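Local coordinates for protein uracil-dna glycosylase (Deinococcus radiodurans, PDB 4UQM) that belongs to the uracil-DNA glycosylase superfamily, a group of single-domain alpha/beta proteins built on a four-stranded parallel sheet, and is bound here to a DNA duplex, at residues A[127-133]-A[238-244]; A[175-179]-A[227-233]; A[27-31]-A[166-171]; A[70-76]-A[134-139]. The protein carries 1 engineered substitution. All coordinates share one frame. Where two conformers were deposited one is given. Numbering follows the deposited sequence.

Interaction 1 (A[127-133]-A[238-244]); sequences HGYLRSW and WQLPATV
The indole of Trp133 is sandwiched between Trp238 and Leu240. The edge of the Trp238 indole meets one face in a T-shaped stack (six-membered ring centroids 5.1 Å apart, planes at 88°), while Leu240 CD2 makes a CH-pi contact on the opposite face, 3.8 Å from the centroid of the five-membered ring. With Trp133 in the m rotamer, NE1 donates to Trp238 O at 2.9 Å. The C-terminal tail 238-244, extended at 239-241 and turned at Ala242, runs antiparallel past Leu130, the N-cap of the short helix starting at Arg131: CA-CA distances are 7.0 Å for Trp133-Trp238, 6.9 Å for Ser132-Leu240 and 7.2 Å for His127-Thr243. At the far end His127, chi1 p, gives NE2 to Pro241 O (2.7 Å) and takes Tyr129 N on ND1 (3.0 Å); Val244 CG1 covers its ring face, 3.7 Å from the centroid. Leu240 CD1 also reaches Leu130 CD2 at 3.8 Å, and water 1 bridges Ser132 OG (2.8 Å) and Gln239 O (2.9 Å). Helix 106-118 backs the contact, Leu115 touching both indoles and Tyr112 touching Leu240. Both direct hydrogen bonds join an aromatic NH to a tail carbonyl, so the irregular tail is held by its main chain as well as by apolar cover.

Interaction 2 (A[175-179]-A[227-233]); sequences EERVV and ALEKAGR
Two arginines, one from each segment, cross-link the pair through backbone carbonyls: Arg233 NH1 donates to Arg177 O at 2.8 Å, almost linearly (177°), and Arg177 NH1 donates to Ala227 O at 2.9 Å. Arg177 is extended through chi1 and chi2 (t) and bends at chi3 (m), its NE taken by Asn198 O; Arg233 is m, t, p, with NH1 also bonded to Val75 O. Glu176 lies over one face of the Arg233 guanidinium, its OE1 3.8 Å from Arg233 NE, a long salt bridge. Segment 227-233 holds the last turn of helix 220-230 and the residues that leave it, closed by a Schellman motif at Gly232 (phi 74°), with Arg233 N to Leu228 O and Gly232 N to Glu229 O both at 3.0 Å. From Glu176 on, the other segment is extended and leads into strand 179-183; Arg177 CA lies 6.5 Å from Ala231 CA, and Val179 CA lies 7.4 Å from Ala227 CA. Packing completes the joint: Arg177 CD on Ala231 CB (3.6 Å), Val179 CG2 on Ala227 CB (3.9 Å) and on Leu228 CD2 (4.0 Å). The two hydrogen bonds are charge-assisted, from guanidinium to main-chain carbonyl, whereas the Glu176-Arg233 pair has no N-H aimed at the oxygen.

Interaction 3 (A[27-31]-A[166-171]); sequences WQEAL and AVIKAV
This is an apolar helix-helix contact between the N-terminal helix 25-35 and helix 160-172, which itself lies against the central sheet through Ile168 and Val171 on Phe180. The axes of segments 27-31 and 166-171 come within 10.4 Å, and their N-to-C directions make a steep angle of 112°, so the helices touch over a short patch that buries 234 Å². At the crossing small residues meet: Ala30 and Ala170 have CA atoms 6.4 Å apart and CB atoms 4.1 Å apart, both pointing toward the other helix. Larger side chains flank this point. Trp27, chi1 m, points its CA-to-CB bond sideways, but the six-membered end of its indole swings across, bringing CH2 to 3.8 Å from Val167 CG1 and to 3.8 Å from Val171 CG2, and CZ3 to 4.3 Å from Ala170 CB. Leu31 (chi1 m, chi2 t) does likewise, its CD2 lying 4.1 Å from Val167 CG2 and 4.2 Å from Ala166 CB; the CA atoms of Leu31 and Ala166 are 7.1 Å apart. The polar edge of Trp27 turns elsewhere, with NE1 donating to Thr70 O, and Leu67 of helix 65-69 touches both Trp27 and Leu31. Trp27 also packs on Leu139 of strand 138-142, so the two helices cross steeply beside each other against the parallel sheet, part of the alpha/beta/alpha sandwich of the uracil-DNA glycosylase fold.

Interaction 4 (A[70-76]-A[134-139]); sequences TPLGEVK and AEQGVL
A helix-ending Schellman motif, followed directly by the start of a parallel strand pair, sets this contact. Helix 131-134 stops in a type I turn from Ala134 to Gly137; the C-prime residue Gly137 (phi 99°) sends N back to Ala134 O at 3.2 Å, and Val138 N returns to Trp133 O. Segment 70-76 meets the turn at both ends, Thr70 and Glu74-Lys76, with a 3-10 turn at 72-74 between. Thr70, chi1 m, donates OG1 to the same Ala134 O at 2.9 Å. Lys76 N donates to Gly137 O at 2.9 Å, and Val75 CA adds a CA-H...O contact to that oxygen at 3.5 Å; the CA atoms of Val75 and Gly137 are 4.5 Å apart, those of Thr70 and Ala134 5.7 Å. Gly137 CA lies only 3.2 Å from Glu74 O, so a CB here would clash with that carbonyl, and at these backbone angles it would also jam against the carbonyl of Gln136. Waters 2 and 3 link Glu74 OE1 to Ala134 O and Glu135 O. Inward, Leu139 CD1 approaches Thr70 CB at 4.0 Å and Leu139 CB approaches Val75 CG2 at 4.3 Å. Lys76 CE passes Gln136 O at 3.5 Å on the way to Gly234 O, which NZ binds. From here strands 77-81 and 138-142 run parallel, Leu139 making backbone hydrogen bonds with Val77 and Ile79, while helix 25-35 packs Trp27 on Leu139 and helix 160-172 packs Val171 on Val75.

In the fold
Interaction 4 is the hub: its centre is about 13 Å from those of interactions 2 and 3 and about 16 Å from that of interaction 1, and it touches all three. It opens strands 77-81 and 138-142 of the parallel sheet; the backbone of Val179 joins Lys76, carrying the sheet on into interaction 2, and Trp27 NE1 on Thr70 O joins it to interaction 3. Helix 131-134 of interaction 1 runs straight into strand 138-142. Interactions 1 and 3 lie on opposite sides of the chain's centre, their centres about 26 Å apart. Along the chain, interaction 4 is nested within interaction 3, interaction 2 within interaction 1, and interaction 1 crosses 3 and 4, so the first helix and the C-terminal tail are each tied to the alpha/beta core.

Interaction 1 (A[127-133]-A[238-244])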
loop_
_atom_site.group_PDB
_atom_site.type_symbol
_atom_site.label_atom_id
_atom_site.label_comp_id
_atom_site.label_asym_id
_atom_site.label_seq_id
_atom_site.Cartn_x
_atom_site.Cartn_y
_atom_site.Cartn_z
ATOM N N HIS A 127 -10.316 11.365 11.705
ATOM C CA HIS A 127 -10.528 10.080 11.041
ATOM C C HIS A 127 -9.266 9.574 10.414
ATOM O O HIS A 127 -8.270 10.314 10.309
ATOM C CB HIS A 127 -11.631 10.247 9.974
ATOM C CG HIS A 127 -11.177 11.055 8.804
ATOM N ND1 HIS A 127 -10.456 10.508 7.774
ATOM C CD2 HIS A 127 -11.335 12.364 8.496
ATOM C CE1 HIS A 127 -10.164 11.436 6.886
ATOM N NE2 HIS A 127 -10.648 12.588 7.329
ATOM N N GLY A 128 -9.318 8.303 9.959
ATOM C CA GLY A 128 -8.175 7.683 9.310
ATOM C C GLY A 128 -8.402 7.184 7.895
ATOM O O GLY A 128 -7.708 6.273 7.444
ATOM N N TYR A 129 -9.351 7.783 7.176
ATOM C CA TYR A 129 -9.788 7.309 5.853
ATOM C C TYR A 129 -8.994 7.980 4.757
ATOM O O TYR A 129 -9.053 9.210 4.605
ATOM C CB TYR A 129 -11.260 7.607 5.714
ATOM C CG TYR A 129 -11.930 7.032 4.520
ATOM C CD1 TYR A 129 -11.918 5.696 4.245
ATOM C CD2 TYR A 129 -12.670 7.864 3.685
ATOM C CE1 TYR A 129 -12.610 5.165 3.133
ATOM C CE2 TYR A 129 -13.385 7.364 2.628
ATOM C CZ TYR A 129 -13.326 6.027 2.331
ATOM O OH TYR A 129 -14.063 5.477 1.256
ATOM N N LEU A 130 -8.249 7.168 3.996
ATOM C CA LEU A 130 -7.243 7.689 3.066
ATOM C C LEU A 130 -7.650 7.590 1.606
ATOM O O LEU A 130 -6.822 7.755 0.712
ATOM C CB LEU A 130 -5.911 6.984 3.317
ATOM C CG LEU A 130 -5.408 6.978 4.751
ATOM C CD1 LEU A 130 -4.095 6.190 4.801
ATOM C CD2 LEU A 130 -5.210 8.373 5.290
ATOM N N ARG A 131 -8.949 7.402 1.344
ATOM C CA ARG A 131 -9.436 7.254 -0.025
ATOM C C ARG A 131 -9.033 8.452 -0.893
ATOM O O ARG A 131 -8.741 8.292 -2.099
ATOM C CB ARG A 131 -10.949 7.077 -0.058
ATOM C CG ARG A 131 -11.544 6.955 -1.456
ATOM C CD ARG A 131 -13.046 6.882 -1.447
ATOM N NE ARG A 131 -13.778 8.088 -0.942
ATOM C CZ ARG A 131 -15.067 8.138 -0.549
ATOM N NH1 ARG A 131 -15.839 7.066 -0.562
ATOM N NH2 ARG A 131 -15.593 9.295 -0.118
ATOM N N SER A 132 -9.016 9.638 -0.301
ATOM C CA SER A 132 -8.690 10.853 -1.083
ATOM C C SER A 132 -7.236 10.890 -1.534
ATOM O O SER A 132 -6.925 11.611 -2.493
ATOM C CB SER A 132 -9.083 12.141 -0.358
ATOM O OG SER A 132 -8.300 12.298 0.798
ATOM N N TRP A 133 -6.367 10.112 -0.924
ATOM C CA TRP A 133 -5.005 9.940 -1.436
ATOM C C TRP A 133 -5.006 8.964 -2.630
ATOM O O TRP A 133 -4.393 9.206 -3.656
ATOM C CB TRP A 133 -4.046 9.389 -0.376
ATOM C CG TRP A 133 -3.688 10.325 0.739
ATOM C CD1 TRP A 133 -3.993 11.649 0.853
ATOM C CD2 TRP A 133 -2.937 9.988 1.911
ATOM N NE1 TRP A 133 -3.495 12.143 2.037
ATOM C CE2 TRP A 133 -2.800 11.151 2.676
ATOM C CE3 TRP A 133 -2.290 8.829 2.338
ATOM C CZ2 TRP A 133 -2.147 11.160 3.901
ATOM C CZ3 TRP A 133 -1.590 8.863 3.540
ATOM C CH2 TRP A 133 -1.523 10.012 4.304
ATOM N N TRP A 238 -1.475 16.168 0.359
ATOM C CA TRP A 238 -1.496 15.274 1.489
ATOM C C TRP A 238 -2.604 15.606 2.497
ATOM O O TRP A 238 -3.047 14.733 3.248
ATOM C CB TRP A 238 -0.116 15.226 2.189
ATOM C CG TRP A 238 0.991 14.663 1.325
ATOM C CD1 TRP A 238 2.025 15.359 0.750
ATOM C CD2 TRP A 238 1.175 13.288 0.951
ATOM N NE1 TRP A 238 2.831 14.494 0.041
ATOM C CE2 TRP A 238 2.340 13.217 0.160
ATOM C CE3 TRP A 238 0.486 12.114 1.251
ATOM C CZ2 TRP A 238 2.794 12.012 -0.393
ATOM C CZ3 TRP A 238 0.953 10.922 0.710
ATOM C CH2 TRP A 238 2.088 10.883 -0.102
ATOM N N GLN A 239 -3.055 16.857 2.553
ATOM C CA GLN A 239 -4.163 17.193 3.454
ATOM C C GLN A 239 -5.383 16.369 3.160
ATOM O O GLN A 239 -5.747 16.211 2.020
ATOM C CB GLN A 239 -4.525 18.675 3.327
ATOM C CG GLN A 239 -5.592 19.125 4.334
ATOM C CD GLN A 239 -5.113 18.919 5.770
ATOM O OE1 GLN A 239 -4.127 19.542 6.194
ATOM N NE2 GLN A 239 -5.784 18.063 6.508
ATOM N N LEU A 240 -5.957 15.781 4.223
ATOM C CA LEU A 240 -7.186 15.018 4.188
ATOM C C LEU A 240 -8.351 15.888 4.573
ATOM O O LEU A 240 -8.162 16.872 5.296
ATOM C CB LEU A 240 -7.061 13.864 5.158
ATOM C CG LEU A 240 -5.996 12.851 4.771
ATOM C CD1 LEU A 240 -5.572 12.085 6.008
ATOM C CD2 LEU A 240 -6.432 11.907 3.652
ATOM N N PRO A 241 -9.574 15.537 4.125
ATOM C CA PRO A 241 -10.751 16.279 4.585
ATOM C C PRO A 241 -10.930 16.228 6.086
ATOM O O PRO A 241 -10.619 15.201 6.699
ATOM C CB PRO A 241 -11.918 15.623 3.861
ATOM C CG PRO A 241 -11.391 14.516 3.112
ATOM C CD PRO A 241 -9.924 14.400 3.280
ATOM N N ALA A 242 -11.458 17.298 6.691
ATOM C CA ALA A 242 -11.716 17.244 8.118
ATOM C C ALA A 242 -12.740 16.175 8.519
ATOM O O ALA A 242 -12.601 15.542 9.551
ATOM C CB ALA A 242 -12.158 18.609 8.643
ATOM N N THR A 243 -13.744 15.979 7.684
ATOM C CA THR A 243 -14.748 14.951 7.902
ATOM C C THR A 243 -14.990 14.189 6.601
ATOM O O THR A 243 -14.790 14.712 5.476
ATOM C CB THR A 243 -16.098 15.564 8.381
ATOM O OG1 THR A 243 -16.674 16.331 7.334
ATOM C CG2 THR A 243 -15.927 16.479 9.590
ATOM N N VAL A 244 -15.431 12.951 6.779
ATOM C CA VAL A 244 -15.656 11.981 5.703
ATOM C C VAL A 244 -16.995 11.249 5.853
ATOM O O VAL A 244 -17.572 11.260 6.924
ATOM C CB VAL A 244 -14.494 10.930 5.686
ATOM C CG1 VAL A 244 -13.253 11.560 5.176
ATOM C CG2 VAL A 244 -14.191 10.307 7.043
HETATM O O HOH W 1 -6.370 14.154 0.077
#

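Interaction 2 (A[175-179]-A[227-233])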
loop_
_atom_site.group_PDB
_atom_site.type_symbol
_atom_site.label_atom_id
_atom_site.label_comp_id
_atom_site.label_asym_id
_atom_site.label_seq_id
_atom_site.Cartn_x
_atom_site.Cartn_y
_atom_site.Cartn_z
ATOM N N GLU A 175 6.848 4.737 -17.913
ATOM C CA GLU A 175 7.891 5.662 -18.346
ATOM C C GLU A 175 7.929 6.917 -17.468
ATOM O O GLU A 175 9.002 7.358 -17.068
ATOM C CB GLU A 175 7.744 5.953 -19.854
ATOM C CG GLU A 175 7.882 4.644 -20.662
ATOM C CD GLU A 175 7.594 4.704 -22.160
ATOM O OE1 GLU A 175 6.477 5.159 -22.578
ATOM O OE2 GLU A 175 8.468 4.182 -22.920
ATOM N N GLU A 176 6.768 7.424 -17.109
ATOM C CA GLU A 176 6.702 8.640 -16.284
ATOM C C GLU A 176 7.036 8.344 -14.851
ATOM O O GLU A 176 6.697 7.286 -14.354
ATOM C CB GLU A 176 5.351 9.319 -16.342
ATOM C CG GLU A 176 5.523 10.831 -16.202
ATOM C CD GLU A 176 4.319 11.624 -16.660
ATOM O OE1 GLU A 176 3.243 10.984 -16.847
ATOM O OE2 GLU A 176 4.459 12.868 -16.845
ATOM N N ARG A 177 7.724 9.295 -14.222
ATOM C CA ARG A 177 8.166 9.153 -12.848
ATOM C C ARG A 177 7.085 8.667 -11.879
ATOM O O ARG A 177 5.988 9.232 -11.748
ATOM C CB ARG A 177 8.694 10.491 -12.308
ATOM C CG ARG A 177 9.060 10.429 -10.830
ATOM C CD ARG A 177 9.995 11.529 -10.441
ATOM N NE ARG A 177 11.369 11.337 -10.957
ATOM C CZ ARG A 177 12.379 12.139 -10.665
ATOM N NH1 ARG A 177 12.172 13.292 -10.015
ATOM N NH2 ARG A 177 13.604 11.855 -11.097
ATOM N N VAL A 178 7.437 7.643 -11.132
ATOM C CA VAL A 178 6.725 7.189 -9.965
ATOM C C VAL A 178 7.670 7.260 -8.775
ATOM O O VAL A 178 8.866 6.878 -8.859
ATOM C CB VAL A 178 6.210 5.751 -10.162
ATOM C CG1 VAL A 178 5.582 5.245 -8.921
ATOM C CG2 VAL A 178 5.203 5.735 -11.308
ATOM N N VAL A 179 7.148 7.745 -7.666
ATOM C CA VAL A 179 7.859 7.689 -6.392
ATOM C C VAL A 179 7.400 6.488 -5.609
ATOM O O VAL A 179 6.204 6.356 -5.287
ATOM C CB VAL A 179 7.665 8.999 -5.603
ATOM C CG1 VAL A 179 8.419 8.953 -4.265
ATOM C CG2 VAL A 179 8.013 10.262 -6.409
ATOM N N ALA A 227 10.238 15.403 -5.813
ATOM C CA ALA A 227 10.526 14.538 -6.952
ATOM C C ALA A 227 9.449 14.635 -8.045
ATOM O O ALA A 227 9.753 14.645 -9.249
ATOM C CB ALA A 227 10.705 13.088 -6.501
ATOM N N LEU A 228 8.177 14.605 -7.642
ATOM C CA LEU A 228 7.096 14.726 -8.630
ATOM C C LEU A 228 7.216 16.038 -9.378
ATOM O O LEU A 228 7.141 16.075 -10.603
ATOM C CB LEU A 228 5.737 14.601 -7.978
ATOM C CG LEU A 228 5.417 13.200 -7.426
ATOM C CD1 LEU A 228 4.202 13.206 -6.517
ATOM C CD2 LEU A 228 5.271 12.217 -8.580
ATOM N N GLU A 229 7.430 17.120 -8.625
ATOM C CA GLU A 229 7.477 18.437 -9.244
ATOM C C GLU A 229 8.627 18.561 -10.214
ATOM O O GLU A 229 8.453 19.115 -11.312
ATOM C CB GLU A 229 7.586 19.480 -8.157
ATOM C CG GLU A 229 6.283 19.677 -7.436
ATOM C CD GLU A 229 6.443 20.374 -6.086
ATOM O OE1 GLU A 229 7.536 20.835 -5.784
ATOM O OE2 GLU A 229 5.519 20.362 -5.256
ATOM N N LYS A 230 9.778 18.015 -9.865
ATOM C CA LYS A 230 10.940 18.083 -10.766
ATOM C C LYS A 230 10.735 17.307 -12.074
ATOM O O LYS A 230 11.362 17.634 -13.084
ATOM C CB LYS A 230 12.218 17.609 -10.074
ATOM C CG LYS A 230 12.612 18.422 -8.845
ATOM C CD LYS A 230 13.148 19.811 -9.118
ATOM C CE LYS A 230 13.330 20.573 -7.802
ATOM N NZ LYS A 230 14.284 19.856 -6.881
ATOM N N ALA A 231 9.843 16.302 -12.045
ATOM C CA ALA A 231 9.457 15.552 -13.247
ATOM C C ALA A 231 8.239 16.109 -14.003
ATOM O O ALA A 231 7.770 15.509 -14.956
ATOM C CB ALA A 231 9.234 14.078 -12.884
ATOM N N GLY A 232 7.689 17.240 -13.571
ATOM C CA GLY A 232 6.482 17.778 -14.220
ATOM C C GLY A 232 5.194 17.038 -13.898
ATOM O O GLY A 232 4.165 17.217 -14.564
ATOM N N ARG A 233 5.233 16.227 -12.854
ATOM C CA ARG A 233 4.064 15.614 -12.322
ATOM C C ARG A 233 3.632 16.611 -11.200
ATOM O O ARG A 233 4.429 17.351 -10.586
ATOM C CB ARG A 233 4.351 14.173 -11.852
ATOM C CG ARG A 233 5.017 13.299 -12.909
ATOM C CD ARG A 233 4.734 11.820 -12.764
ATOM N NE ARG A 233 3.337 11.545 -13.108
ATOM C CZ ARG A 233 2.725 10.360 -13.081
ATOM N NH1 ARG A 233 3.310 9.234 -12.680
ATOM N NH2 ARG A 233 1.446 10.330 -13.410
#

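Interaction 3 (A[27-31]-A[166-171])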
loop_
_atom_site.group_PDB
_atom_site.type_symbol
_atom_site.label_atom_id
_atom_site.label_comp_id
_atom_site.label_asym_id
_atom_site.label_seq_id
_atom_site.Cartn_x
_atom_site.Cartn_y
_atom_site.Cartn_z
ATOM N N TRP A 27 -4.806 -2.902 -14.884
ATOM C CA TRP A 27 -4.321 -3.885 -13.911
ATOM C C TRP A 27 -4.630 -5.312 -14.367
ATOM O O TRP A 27 -3.778 -6.208 -14.252
ATOM C CB TRP A 27 -4.917 -3.674 -12.537
ATOM C CG TRP A 27 -4.362 -2.553 -11.722
ATOM C CD1 TRP A 27 -5.086 -1.538 -11.139
ATOM C CD2 TRP A 27 -2.984 -2.348 -11.323
ATOM N NE1 TRP A 27 -4.232 -0.703 -10.413
ATOM C CE2 TRP A 27 -2.946 -1.175 -10.538
ATOM C CE3 TRP A 27 -1.791 -3.037 -11.569
ATOM C CZ2 TRP A 27 -1.758 -0.695 -9.967
ATOM C CZ3 TRP A 27 -0.635 -2.587 -10.992
ATOM C CH2 TRP A 27 -0.612 -1.401 -10.226
ATOM N N GLN A 28 -5.831 -5.544 -14.905
ATOM C CA GLN A 28 -6.179 -6.896 -15.332
ATOM C C GLN A 28 -5.209 -7.385 -16.397
ATOM O O GLN A 28 -4.741 -8.528 -16.354
ATOM C CB GLN A 28 -7.610 -6.964 -15.866
ATOM C CG GLN A 28 -8.799 -6.771 -14.917
ATOM C CD GLN A 28 -9.045 -7.860 -13.835
ATOM O OE1 GLN A 28 -8.133 -8.640 -13.475
ATOM N NE2 GLN A 28 -10.301 -7.895 -13.283
ATOM N N GLU A 29 -4.885 -6.524 -17.351
ATOM C CA GLU A 29 -3.941 -6.891 -18.407
ATOM C C GLU A 29 -2.535 -7.129 -17.904
ATOM O O GLU A 29 -1.886 -8.109 -18.276
ATOM C CB GLU A 29 -3.955 -5.859 -19.542
ATOM C CG GLU A 29 -5.269 -5.836 -20.274
ATOM C CD GLU A 29 -5.342 -4.820 -21.397
ATOM O OE1 GLU A 29 -4.287 -4.314 -21.830
ATOM O OE2 GLU A 29 -6.489 -4.559 -21.855
ATOM N N ALA A 30 -2.068 -6.259 -17.024
ATOM C CA ALA A 30 -0.697 -6.392 -16.469
ATOM C C ALA A 30 -0.557 -7.613 -15.594
ATOM O O ALA A 30 0.470 -8.281 -15.615
ATOM C CB ALA A 30 -0.305 -5.144 -15.718
ATOM N N LEU A 31 -1.606 -7.942 -14.837
ATOM C CA LEU A 31 -1.492 -8.979 -13.819
ATOM C C LEU A 31 -2.099 -10.319 -14.221
ATOM O O LEU A 31 -1.964 -11.278 -13.470
ATOM C CB LEU A 31 -2.116 -8.476 -12.509
ATOM C CG LEU A 31 -1.494 -7.199 -11.949
ATOM C CD1 LEU A 31 -2.325 -6.655 -10.812
ATOM C CD2 LEU A 31 -0.030 -7.438 -11.563
ATOM N N ALA A 166 5.093 -8.507 -8.817
ATOM C CA ALA A 166 4.508 -8.255 -10.129
ATOM C C ALA A 166 3.836 -6.887 -10.197
ATOM O O ALA A 166 3.936 -6.191 -11.230
ATOM C CB ALA A 166 3.541 -9.376 -10.521
ATOM N N VAL A 167 3.216 -6.460 -9.109
ATOM C CA VAL A 167 2.609 -5.122 -9.065
ATOM C C VAL A 167 3.693 -4.045 -9.167
ATOM O O VAL A 167 3.601 -3.137 -9.992
ATOM C CB VAL A 167 1.755 -4.933 -7.813
ATOM C CG1 VAL A 167 1.276 -3.486 -7.662
ATOM C CG2 VAL A 167 0.559 -5.893 -7.780
ATOM N N ILE A 168 4.745 -4.186 -8.369
ATOM C CA ILE A 168 5.924 -3.291 -8.406
ATOM C C ILE A 168 6.501 -3.248 -9.806
ATOM O O ILE A 168 6.775 -2.180 -10.340
ATOM C CB ILE A 168 7.029 -3.793 -7.449
ATOM C CG1 ILE A 168 6.645 -3.566 -5.978
ATOM C CG2 ILE A 168 8.397 -3.163 -7.784
ATOM C CD1 ILE A 168 6.766 -2.126 -5.528
ATOM N N LYS A 169 6.709 -4.423 -10.420
ATOM C CA LYS A 169 7.249 -4.486 -11.764
ATOM C C LYS A 169 6.364 -3.772 -12.791
ATOM O O LYS A 169 6.895 -3.107 -13.679
ATOM C CB LYS A 169 7.514 -5.941 -12.203
ATOM C CG LYS A 169 8.745 -6.525 -11.463
ATOM C CD LYS A 169 8.977 -7.968 -11.865
ATOM C CE LYS A 169 9.724 -8.806 -10.808
ATOM N NZ LYS A 169 9.742 -10.273 -11.084
ATOM N N ALA A 170 5.033 -3.898 -12.669
ATOM C CA ALA A 170 4.141 -3.235 -13.631
ATOM C C ALA A 170 4.234 -1.706 -13.523
ATOM O O ALA A 170 4.236 -0.977 -14.535
ATOM C CB ALA A 170 2.723 -3.660 -13.395
ATOM N N VAL A 171 4.300 -1.211 -12.287
ATOM C CA VAL A 171 4.480 0.226 -12.055
ATOM C C VAL A 171 5.865 0.662 -12.527
ATOM O O VAL A 171 5.984 1.702 -13.166
ATOM C CB VAL A 171 4.258 0.553 -10.573
ATOM C CG1 VAL A 171 4.486 2.009 -10.302
ATOM C CG2 VAL A 171 2.813 0.185 -10.167
#

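Interaction 4 (A[70-76]-A[134-139])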
loop_
_atom_site.group_PDB
_atom_site.type_symbol
_atom_site.label_atom_id
_atom_site.label_comp_id
_atom_site.label_asym_id
_atom_site.label_seq_id
_atom_site.Cartn_x
_atom_site.Cartn_y
_atom_site.Cartn_z
ATOM N N THR A 70 -6.931 2.852 -7.444
ATOM C CA THR A 70 -5.876 3.546 -8.182
ATOM C C THR A 70 -5.451 2.690 -9.386
ATOM O O THR A 70 -4.588 1.851 -9.236
ATOM C CB THR A 70 -4.677 3.792 -7.271
ATOM O OG1 THR A 70 -5.130 4.405 -6.040
ATOM C CG2 THR A 70 -3.689 4.700 -7.975
ATOM N N PRO A 71 -5.997 2.947 -10.585
ATOM C CA PRO A 71 -5.596 2.246 -11.829
ATOM C C PRO A 71 -4.089 2.387 -12.096
ATOM O O PRO A 71 -3.482 3.397 -11.716
ATOM C CB PRO A 71 -6.389 2.963 -12.913
ATOM C CG PRO A 71 -7.620 3.461 -12.182
ATOM C CD PRO A 71 -7.143 3.846 -10.794
ATOM N N LEU A 72 -3.487 1.393 -12.746
ATOM C CA LEU A 72 -2.072 1.429 -13.050
ATOM C C LEU A 72 -1.670 2.721 -13.744
ATOM O O LEU A 72 -0.653 3.340 -13.404
ATOM C CB LEU A 72 -1.742 0.228 -13.960
ATOM C CG LEU A 72 -0.322 0.094 -14.505
ATOM C CD1 LEU A 72 0.730 0.189 -13.410
ATOM C CD2 LEU A 72 -0.202 -1.195 -15.309
ATOM N N GLY A 73 -2.447 3.137 -14.725
ATOM C CA GLY A 73 -2.174 4.371 -15.430
ATOM C C GLY A 73 -2.202 5.643 -14.592
ATOM O O GLY A 73 -1.688 6.682 -15.047
ATOM N N GLU A 74 -2.845 5.609 -13.420
ATOM C CA GLU A 74 -2.924 6.773 -12.557
ATOM C C GLU A 74 -1.875 6.779 -11.465
ATOM O O GLU A 74 -1.744 7.786 -10.790
ATOM C CB GLU A 74 -4.306 6.824 -11.895
ATOM C CG GLU A 74 -5.405 6.996 -12.933
ATOM C CD GLU A 74 -6.803 7.217 -12.395
ATOM O OE1 GLU A 74 -6.982 7.586 -11.240
ATOM O OE2 GLU A 74 -7.765 7.055 -13.187
ATOM N N VAL A 75 -1.096 5.724 -11.311
ATOM C CA VAL A 75 -0.143 5.670 -10.197
ATOM C C VAL A 75 0.966 6.711 -10.381
ATOM O O VAL A 75 1.657 6.700 -11.376
ATOM C CB VAL A 75 0.494 4.264 -10.053
ATOM C CG1 VAL A 75 1.501 4.223 -8.927
ATOM C CG2 VAL A 75 -0.567 3.206 -9.823
ATOM N N LYS A 76 1.119 7.587 -9.399
ATOM C CA LYS A 76 2.269 8.421 -9.312
ATOM C C LYS A 76 3.104 8.225 -8.065
ATOM O O LYS A 76 4.301 8.572 -8.081
ATOM C CB LYS A 76 1.913 9.870 -9.560
ATOM C CG LYS A 76 1.069 10.528 -8.570
ATOM C CD LYS A 76 0.738 11.951 -9.121
ATOM C CE LYS A 76 0.232 12.896 -8.075
ATOM N NZ LYS A 76 -0.089 14.149 -8.809
ATOM N N ALA A 134 -5.758 7.865 -2.474
ATOM C CA ALA A 134 -5.857 6.871 -3.576
ATOM C C ALA A 134 -6.413 7.510 -4.840
ATOM O O ALA A 134 -5.992 7.200 -5.967
ATOM C CB ALA A 134 -6.720 5.710 -3.150
ATOM N N GLU A 135 -7.365 8.416 -4.650
ATOM C CA GLU A 135 -7.979 9.093 -5.793
ATOM C C GLU A 135 -7.032 10.045 -6.541
ATOM O O GLU A 135 -7.368 10.467 -7.666
ATOM C CB GLU A 135 -9.182 9.872 -5.301
ATOM C CG GLU A 135 -10.332 8.978 -4.844
ATOM C CD GLU A 135 -11.478 9.704 -4.107
ATOM O OE1 GLU A 135 -11.313 10.809 -3.554
ATOM O OE2 GLU A 135 -12.564 9.110 -4.043
ATOM N N GLN A 136 -5.928 10.430 -5.889
ATOM C CA GLN A 136 -4.886 11.284 -6.510
ATOM C C GLN A 136 -3.735 10.518 -7.088
ATOM O O GLN A 136 -2.745 11.113 -7.434
ATOM C CB GLN A 136 -4.337 12.234 -5.474
ATOM C CG GLN A 136 -5.297 13.253 -4.950
ATOM C CD GLN A 136 -4.514 14.044 -3.891
ATOM O OE1 GLN A 136 -3.603 14.797 -4.284
ATOM N NE2 GLN A 136 -4.831 13.911 -2.614
ATOM N N GLY A 137 -3.778 9.192 -7.160
ATOM C CA GLY A 137 -2.669 8.446 -7.749
ATOM C C GLY A 137 -1.732 7.861 -6.741
ATOM O O GLY A 137 -0.665 7.405 -7.163
ATOM N N VAL A 138 -2.118 7.787 -5.480
ATOM C CA VAL A 138 -1.277 7.156 -4.453
ATOM C C VAL A 138 -1.772 5.734 -4.228
ATOM O O VAL A 138 -2.871 5.529 -3.686
ATOM C CB VAL A 138 -1.337 7.922 -3.136
ATOM C CG1 VAL A 138 -0.412 7.258 -2.104
ATOM C CG2 VAL A 138 -0.923 9.397 -3.331
ATOM N N LEU A 139 -0.990 4.748 -4.673
ATOM C CA LEU A 139 -1.337 3.360 -4.526
ATOM C C LEU A 139 -0.919 2.925 -3.126
ATOM O O LEU A 139 0.260 2.939 -2.807
ATOM C CB LEU A 139 -0.646 2.530 -5.613
ATOM C CG LEU A 139 -0.948 1.034 -5.620
ATOM C CD1 LEU A 139 -2.377 0.735 -6.009
ATOM C CD2 LEU A 139 -0.062 0.364 -6.673
HETATM O O HOH W 2 -5.989 7.305 -8.801
HETATM O O HOH W 3 -5.653 9.837 -10.223
#